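PDB 6KNY: protein Amuc_1100 from Akkermansia muciniphila, which is of unknown function but is a membrane protein with a transmembrane helix, a region absent from the crystallised form. Local coordinates for residues Leu60-Leu65 against Gln197-Thr202; Lys133-Glu136 against Lys141-Lys144. All coordinates share one frame; numbering follows the deposited sequence.

In the fold
Interaction 1 and interaction 2 lie on opposite sides of the centre of the chain, with centres about 21 Å apart; their nearest atoms are about 6 Å from each other and do not touch. Both reach the same mixed sheet. Interaction 1 ties the loop between helices 51-55 and 70-91 to the approach of an edge strand of the sheet, 201-210, while interaction 2 joins the end of helix 117-134 to strand 141-146, on the far side of strands 170-181 and 265-276. Helix 117-134 relates the two, since Tyr199 of interaction 1 also packs on it at Lys125 and Ala126. In sequence, interaction 2 joins segments only four residues apart, between the distant partners of interaction 1.

Interaction 1: residues Leu60-Leu65 against Gln197-Thr202; sequences LASSAL and QDYLFT
Ser62 reaches across to the backbone of Asp198, its OG donating a hydrogen bond to Asp198 O at 2.6 Å. The C=O...OG angle is 159°, so the hydroxyl comes almost end-on to the carbonyl, tilted 21° from its plane. A chi1 of 75° tucks OG in over its own main chain and aims it at Asp198 O; so short a side chain needs the loop to come close. The same hydroxyl approaches the Tyr199 ring obliquely, with OG 3.5 Å from CD1, and Ser62 CB lies 3.7 Å from CE1 of that ring. At the ring's far end a water joins the segments a second time: it donates to Ser62 O at 2.7 Å and is hydrogen-bonded to Tyr199 OH at 3.0 Å. Tyrosine suits this place because its ring packs beside the serine while its phenol reaches the water; an alanine here would probably leave the water without one mate and open a gap beside Ser62. Farther out, Tyr199 packs on Lys125 and Ala126 of helix 117-134. Ser63 is bound to strand 265-276, its OG to Phe276 N and its O to His275 NE2, and Leu200 pairs through its backbone with Val274 on that strand. The arrangement is a surface contact between loops, in which a serine hydroxyl holds a backbone carbonyl just ahead of an edge strand of the sheet, 201-210.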
ATOM      1  N   LEU A  60     -10.391   8.986   8.626  1.00 26.08           N
ATOM      2  CA  LEU A  60     -11.593   8.203   8.903  1.00 26.01           C
ATOM      3  C   LEU A  60     -12.376   7.897   7.635  1.00 26.64           C
ATOM      4  O   LEU A  60     -12.832   6.763   7.453  1.00 25.87           O
ATOM      5  CB  LEU A  60     -12.494   8.933   9.907  1.00 26.99           C
ATOM      6  CG  LEU A  60     -11.869   9.294  11.259  1.00 28.78           C
ATOM      7  CD1 LEU A  60     -12.939   9.873  12.210  1.00 27.19           C
ATOM      8  CD2 LEU A  60     -11.122   8.103  11.913  1.00 30.30           C
ATOM      9  N   ALA A  61     -12.508   8.885   6.736  1.00 28.95           N
ATOM     10  CA  ALA A  61     -13.474   8.772   5.638  1.00 30.29           C
ATOM     11  C   ALA A  61     -13.104   7.656   4.672  1.00 28.10           C
ATOM     12  O   ALA A  61     -13.978   6.918   4.193  1.00 29.35           O
ATOM     13  CB  ALA A  61     -13.596  10.099   4.889  1.00 30.49           C
ATOM     14  N   SER A  62     -11.815   7.510   4.378  1.00 25.88           N
ATOM     15  CA  SER A  62     -11.392   6.505   3.412  1.00 26.23           C
ATOM     16  C   SER A  62     -11.565   5.071   3.911  1.00 23.95           C
ATOM     17  O   SER A  62     -11.492   4.149   3.092  1.00 23.26           O
ATOM     18  CB  SER A  62      -9.932   6.763   3.011  1.00 30.77           C
ATOM     19  OG  SER A  62      -9.030   6.378   4.042  1.00 30.49           O
ATOM     20  N   SER A  63     -11.820   4.853   5.212  1.00 22.56           N
ATOM     21  CA  SER A  63     -12.056   3.495   5.716  1.00 23.69           C
ATOM     22  C   SER A  63     -13.470   2.972   5.481  1.00 22.92           C
ATOM     23  O   SER A  63     -13.705   1.771   5.719  1.00 20.13           O
ATOM     24  CB  SER A  63     -11.748   3.385   7.231  1.00 23.39           C
ATOM     25  OG  SER A  63     -10.348   3.491   7.485  1.00 23.96           O
ATOM     26  N   ALA A  64     -14.418   3.806   5.040  1.00 24.82           N
ATOM     27  CA  ALA A  64     -15.750   3.275   4.734  1.00 23.96           C
ATOM     28  C   ALA A  64     -15.639   2.215   3.647  1.00 23.93           C
ATOM     29  O   ALA A  64     -15.163   2.493   2.543  1.00 27.55           O
ATOM     30  CB  ALA A  64     -16.696   4.393   4.297  1.00 25.99           C
ATOM     31  N   LEU A  65     -16.080   1.001   3.965  1.00 26.45           N
ATOM     32  CA  LEU A  65     -16.088  -0.108   3.019  1.00 26.16           C
ATOM     33  C   LEU A  65     -17.371  -0.077   2.192  1.00 29.99           C
ATOM     34  O   LEU A  65     -18.476   0.052   2.754  1.00 27.02           O
ATOM     35  CB  LEU A  65     -15.969  -1.437   3.764  1.00 27.28           C
ATOM     36  CG  LEU A  65     -14.702  -1.589   4.642  1.00 27.40           C
ATOM     37  CD1 LEU A  65     -14.603  -2.950   5.311  1.00 27.36           C
ATOM     38  CD2 LEU A  65     -13.429  -1.302   3.862  1.00 28.04           C
ATOM     39  N   GLN A 197      -2.114  11.535   3.077  1.00 44.59           N
ATOM     40  CA  GLN A 197      -3.205  12.436   3.421  1.00 48.37           C
ATOM     41  C   GLN A 197      -4.469  11.690   3.834  1.00 41.28           C
ATOM     42  O   GLN A 197      -5.118  12.049   4.825  1.00 41.72           O
ATOM     43  CB  GLN A 197      -3.508  13.341   2.218  1.00 56.79           C
ATOM     44  CG  GLN A 197      -2.271  13.701   1.340  1.00 63.31           C
ATOM     45  CD  GLN A 197      -1.720  12.529   0.491  1.00 72.52           C
ATOM     46  OE1 GLN A 197      -2.472  11.707  -0.050  1.00 71.52           O
ATOM     47  NE2 GLN A 197      -0.397  12.453   0.387  1.00 67.55           N
ATOM     48  N   ASP A 198      -4.811  10.633   3.094  1.00 34.71           N
ATOM     49  CA  ASP A 198      -6.092   9.961   3.216  1.00 35.05           C
ATOM     50  C   ASP A 198      -5.993   8.584   3.843  1.00 30.90           C
ATOM     51  O   ASP A 198      -7.025   8.003   4.183  1.00 28.96           O
ATOM     52  CB  ASP A 198      -6.733   9.799   1.831  1.00 43.90           C
ATOM     53  CG  ASP A 198      -7.202  11.121   1.224  1.00 53.93           C
ATOM     54  OD1 ASP A 198      -7.479  12.082   1.979  1.00 58.78           O
ATOM     55  OD2 ASP A 198      -7.269  11.190  -0.025  1.00 64.32           O
ATOM     56  N   TYR A 199      -4.784   8.043   3.973  1.00 26.89           N
ATOM     57  CA  TYR A 199      -4.573   6.688   4.457  1.00 27.03           C
ATOM     58  C   TYR A 199      -3.461   6.718   5.490  1.00 26.45           C
ATOM     59  O   TYR A 199      -2.437   7.371   5.275  1.00 25.12           O
ATOM     60  CB  TYR A 199      -4.214   5.746   3.302  1.00 25.00           C
ATOM     61  CG  TYR A 199      -5.322   5.564   2.287  1.00 26.08           C
ATOM     62  CD1 TYR A 199      -6.382   4.696   2.533  1.00 27.99           C
ATOM     63  CD2 TYR A 199      -5.304   6.248   1.074  1.00 28.57           C
ATOM     64  CE1 TYR A 199      -7.381   4.503   1.593  1.00 28.54           C
ATOM     65  CE2 TYR A 199      -6.306   6.070   0.130  1.00 28.00           C
ATOM     66  CZ  TYR A 199      -7.343   5.207   0.399  1.00 29.58           C
ATOM     67  OH  TYR A 199      -8.346   5.029  -0.531  1.00 33.02           O
ATOM     68  N   LEU A 200      -3.659   6.015   6.607  1.00 26.52           N
ATOM     69  CA  LEU A 200      -2.693   5.998   7.707  1.00 24.81           C
ATOM     70  C   LEU A 200      -1.863   4.714   7.647  1.00 24.39           C
ATOM     71  O   LEU A 200      -2.364   3.624   7.959  1.00 23.31           O
ATOM     72  CB  LEU A 200      -3.411   6.128   9.052  1.00 26.87           C
ATOM     73  CG  LEU A 200      -2.560   6.056  10.338  1.00 26.91           C
ATOM     74  CD1 LEU A 200      -1.484   7.135  10.352  1.00 26.62           C
ATOM     75  CD2 LEU A 200      -3.496   6.203  11.570  1.00 27.45           C
ATOM     76  N   PHE A 201      -0.599   4.844   7.248  1.00 24.34           N
ATOM     77  CA  PHE A 201       0.371   3.750   7.317  1.00 26.19           C
ATOM     78  C   PHE A 201       1.285   4.006   8.501  1.00 26.60           C
ATOM     79  O   PHE A 201       1.863   5.096   8.621  1.00 29.47           O
ATOM     80  CB  PHE A 201       1.223   3.653   6.047  1.00 25.31           C
ATOM     81  CG  PHE A 201       0.484   3.143   4.844  1.00 25.31           C
ATOM     82  CD1 PHE A 201       0.438   1.784   4.565  1.00 23.93           C
ATOM     83  CD2 PHE A 201      -0.131   4.033   3.956  1.00 26.20           C
ATOM     84  CE1 PHE A 201      -0.231   1.311   3.437  1.00 25.71           C
ATOM     85  CE2 PHE A 201      -0.792   3.565   2.830  1.00 23.36           C
ATOM     86  CZ  PHE A 201      -0.836   2.211   2.564  1.00 25.09           C
ATOM     87  N   THR A 202       1.411   3.021   9.377  1.00 25.98           N
ATOM     88  CA  THR A 202       2.289   3.174  10.520  1.00 26.23           C
ATOM     89  C   THR A 202       3.469   2.229  10.345  1.00 24.77           C
ATOM     90  O   THR A 202       3.353   1.189   9.694  1.00 24.26           O
ATOM     91  CB  THR A 202       1.527   2.924  11.831  1.00 29.50           C
ATOM     92  OG1 THR A 202       2.357   3.312  12.939  1.00 36.77           O
ATOM     93  CG2 THR A 202       1.146   1.452  11.964  1.00 27.18           C
TER
HETATM   94  O   HOH W   1     -11.044   4.111   0.388  1.00 39.29           O

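Interaction 2: residues Lys133-Glu136 against Lys141-Lys144; sequences KLAE and KFIK
Across from Phe142, Leu134 and Ala135 lie at the C-terminal part of helix 117-134, where Glu136 N bonds to Lys133 O at 3.1 Å. Four residues later the chain runs as strand 141-146, and the two backbones stay well apart, Ala135 CA and Phe142 CA being 8.6 Å from each other with no hydrogen bond between the segments. Ile143 and Lys144 both face Ala178 on strand 170-181, a classic beta bulge, while Phe142 pairs with Leu94 on the other neighbouring strand. The phenyl group spans the gap. A chi1 of -71° sets CG beside the backbone N, so that the ring extends from the strand to the helix end and presents its edge. Leu134 CB lies near the ring plane, 3.8 Å from CE1, and the leucine's CD1 brushes the same ring carbon at 4.2 Å. Ala135 sits at the outer end of the ring, with its N 3.7 Å from CZ and its methyl CB 4.1 Å from CZ; a residue this small lets the ring come up to the main chain. Leu134 also packs on Ala189 and Ile193 of helix 183-194, and Phe142 on Cys88 of helix 70-91; large apolar side chains suit this buried place between helices and sheet. This joint rests on edge-on contact of the ring with apolar side chains and with the main chain at Ala135 N, not on directional bonds.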
ATOM      1  N   LYS A 133       2.707   7.491  -4.933  1.00 30.41           N
ATOM      2  CA  LYS A 133       3.513   8.565  -4.354  1.00 32.81           C
ATOM      3  C   LYS A 133       5.001   8.195  -4.311  1.00 36.78           C
ATOM      4  O   LYS A 133       5.865   9.042  -4.566  1.00 33.48           O
ATOM      5  CB  LYS A 133       2.998   8.925  -2.954  1.00 32.47           C
ATOM      6  N   LEU A 134       5.325   6.928  -4.028  1.00 29.14           N
ATOM      7  CA  LEU A 134       6.735   6.516  -4.007  1.00 29.61           C
ATOM      8  C   LEU A 134       7.366   6.616  -5.394  1.00 30.25           C
ATOM      9  O   LEU A 134       8.557   6.938  -5.525  1.00 32.10           O
ATOM     10  CB  LEU A 134       6.876   5.085  -3.486  1.00 27.76           C
ATOM     11  CG  LEU A 134       6.495   4.771  -2.031  1.00 27.79           C
ATOM     12  CD1 LEU A 134       6.540   3.268  -1.794  1.00 27.16           C
ATOM     13  CD2 LEU A 134       7.397   5.494  -1.040  1.00 26.62           C
ATOM     14  N   ALA A 135       6.585   6.338  -6.439  1.00 33.54           N
ATOM     15  CA  ALA A 135       7.090   6.395  -7.806  1.00 34.97           C
ATOM     16  C   ALA A 135       7.478   7.809  -8.210  1.00 37.27           C
ATOM     17  O   ALA A 135       8.181   7.990  -9.212  1.00 42.74           O
ATOM     18  CB  ALA A 135       6.037   5.844  -8.773  1.00 33.00           C
ATOM     19  N   GLU A 136       7.057   8.806  -7.436  1.00 37.57           N
ATOM     20  CA  GLU A 136       7.350  10.209  -7.688  1.00 36.84           C
ATOM     21  C   GLU A 136       8.585  10.693  -6.950  1.00 37.28           C
ATOM     22  O   GLU A 136       8.898  11.885  -7.013  1.00 38.85           O
ATOM     23  CB  GLU A 136       6.142  11.070  -7.284  1.00 40.93           C
ATOM     24  CG  GLU A 136       4.875  10.784  -8.084  1.00 49.10           C
ATOM     25  CD  GLU A 136       3.623  11.406  -7.465  1.00 60.97           C
ATOM     26  OE1 GLU A 136       3.737  12.097  -6.428  1.00 70.18           O
ATOM     27  OE2 GLU A 136       2.519  11.200  -8.018  1.00 73.39           O
ATOM     28  N   LYS A 141      14.461   1.466  -8.280  0.51 33.97           N
ATOM     29  CA  LYS A 141      13.810   0.169  -8.417  0.51 33.60           C
ATOM     30  C   LYS A 141      12.795  -0.021  -7.303  0.51 32.82           C
ATOM     31  O   LYS A 141      13.040   0.375  -6.161  0.51 33.99           O
ATOM     32  CB  LYS A 141      14.799  -1.009  -8.362  0.51 37.07           C
ATOM     33  CG  LYS A 141      16.196  -0.733  -8.883  0.51 39.59           C
ATOM     34  CD  LYS A 141      17.023  -1.993  -8.925  0.51 39.53           C
ATOM     35  CE  LYS A 141      18.388  -1.698  -9.524  0.51 41.98           C
ATOM     36  NZ  LYS A 141      19.269  -2.891  -9.541  0.51 43.09           N
ATOM     37  N   PHE A 142      11.666  -0.631  -7.652  1.00 32.82           N
ATOM     38  CA  PHE A 142      10.785  -1.294  -6.698  1.00 30.84           C
ATOM     39  C   PHE A 142      11.183  -2.765  -6.670  1.00 33.45           C
ATOM     40  O   PHE A 142      11.208  -3.425  -7.717  1.00 35.02           O
ATOM     41  CB  PHE A 142       9.312  -1.157  -7.089  1.00 31.14           C
ATOM     42  CG  PHE A 142       8.751   0.226  -6.913  1.00 35.70           C
ATOM     43  CD1 PHE A 142       8.539   0.745  -5.646  1.00 34.83           C
ATOM     44  CD2 PHE A 142       8.401   0.997  -8.020  1.00 35.94           C
ATOM     45  CE1 PHE A 142       8.002   2.024  -5.479  1.00 37.71           C
ATOM     46  CE2 PHE A 142       7.866   2.268  -7.861  1.00 36.57           C
ATOM     47  CZ  PHE A 142       7.665   2.785  -6.593  1.00 38.83           C
ATOM     48  N   ILE A 143      11.521  -3.273  -5.493  1.00 30.15           N
ATOM     49  CA  ILE A 143      12.031  -4.630  -5.364  1.00 27.93           C
ATOM     50  C   ILE A 143      10.925  -5.601  -4.965  1.00 29.35           C
ATOM     51  O   ILE A 143      10.861  -6.723  -5.470  1.00 26.17           O
ATOM     52  CB  ILE A 143      13.201  -4.654  -4.352  1.00 29.78           C
ATOM     53  CG1 ILE A 143      14.360  -3.809  -4.872  1.00 30.73           C
ATOM     54  CG2 ILE A 143      13.660  -6.111  -4.073  1.00 32.65           C
ATOM     55  CD1 ILE A 143      15.472  -3.581  -3.855  1.00 32.45           C
ATOM     56  N   LYS A 144      10.035  -5.181  -4.069  1.00 29.46           N
ATOM     57  CA  LYS A 144       8.960  -6.074  -3.664  1.00 31.72           C
ATOM     58  C   LYS A 144       7.844  -5.264  -3.013  1.00 28.10           C
ATOM     59  O   LYS A 144       8.099  -4.251  -2.356  1.00 24.93           O
ATOM     60  CB  LYS A 144       9.495  -7.183  -2.737  1.00 39.05           C
ATOM     61  CG  LYS A 144       9.496  -6.929  -1.248  1.00 48.27           C
ATOM     62  CD  LYS A 144       9.924  -8.225  -0.516  1.00 54.40           C
ATOM     63  CE  LYS A 144       9.976  -8.072   1.016  1.00 61.74           C
ATOM     64  NZ  LYS A 144      10.859  -9.089   1.703  1.00 62.41           N
TER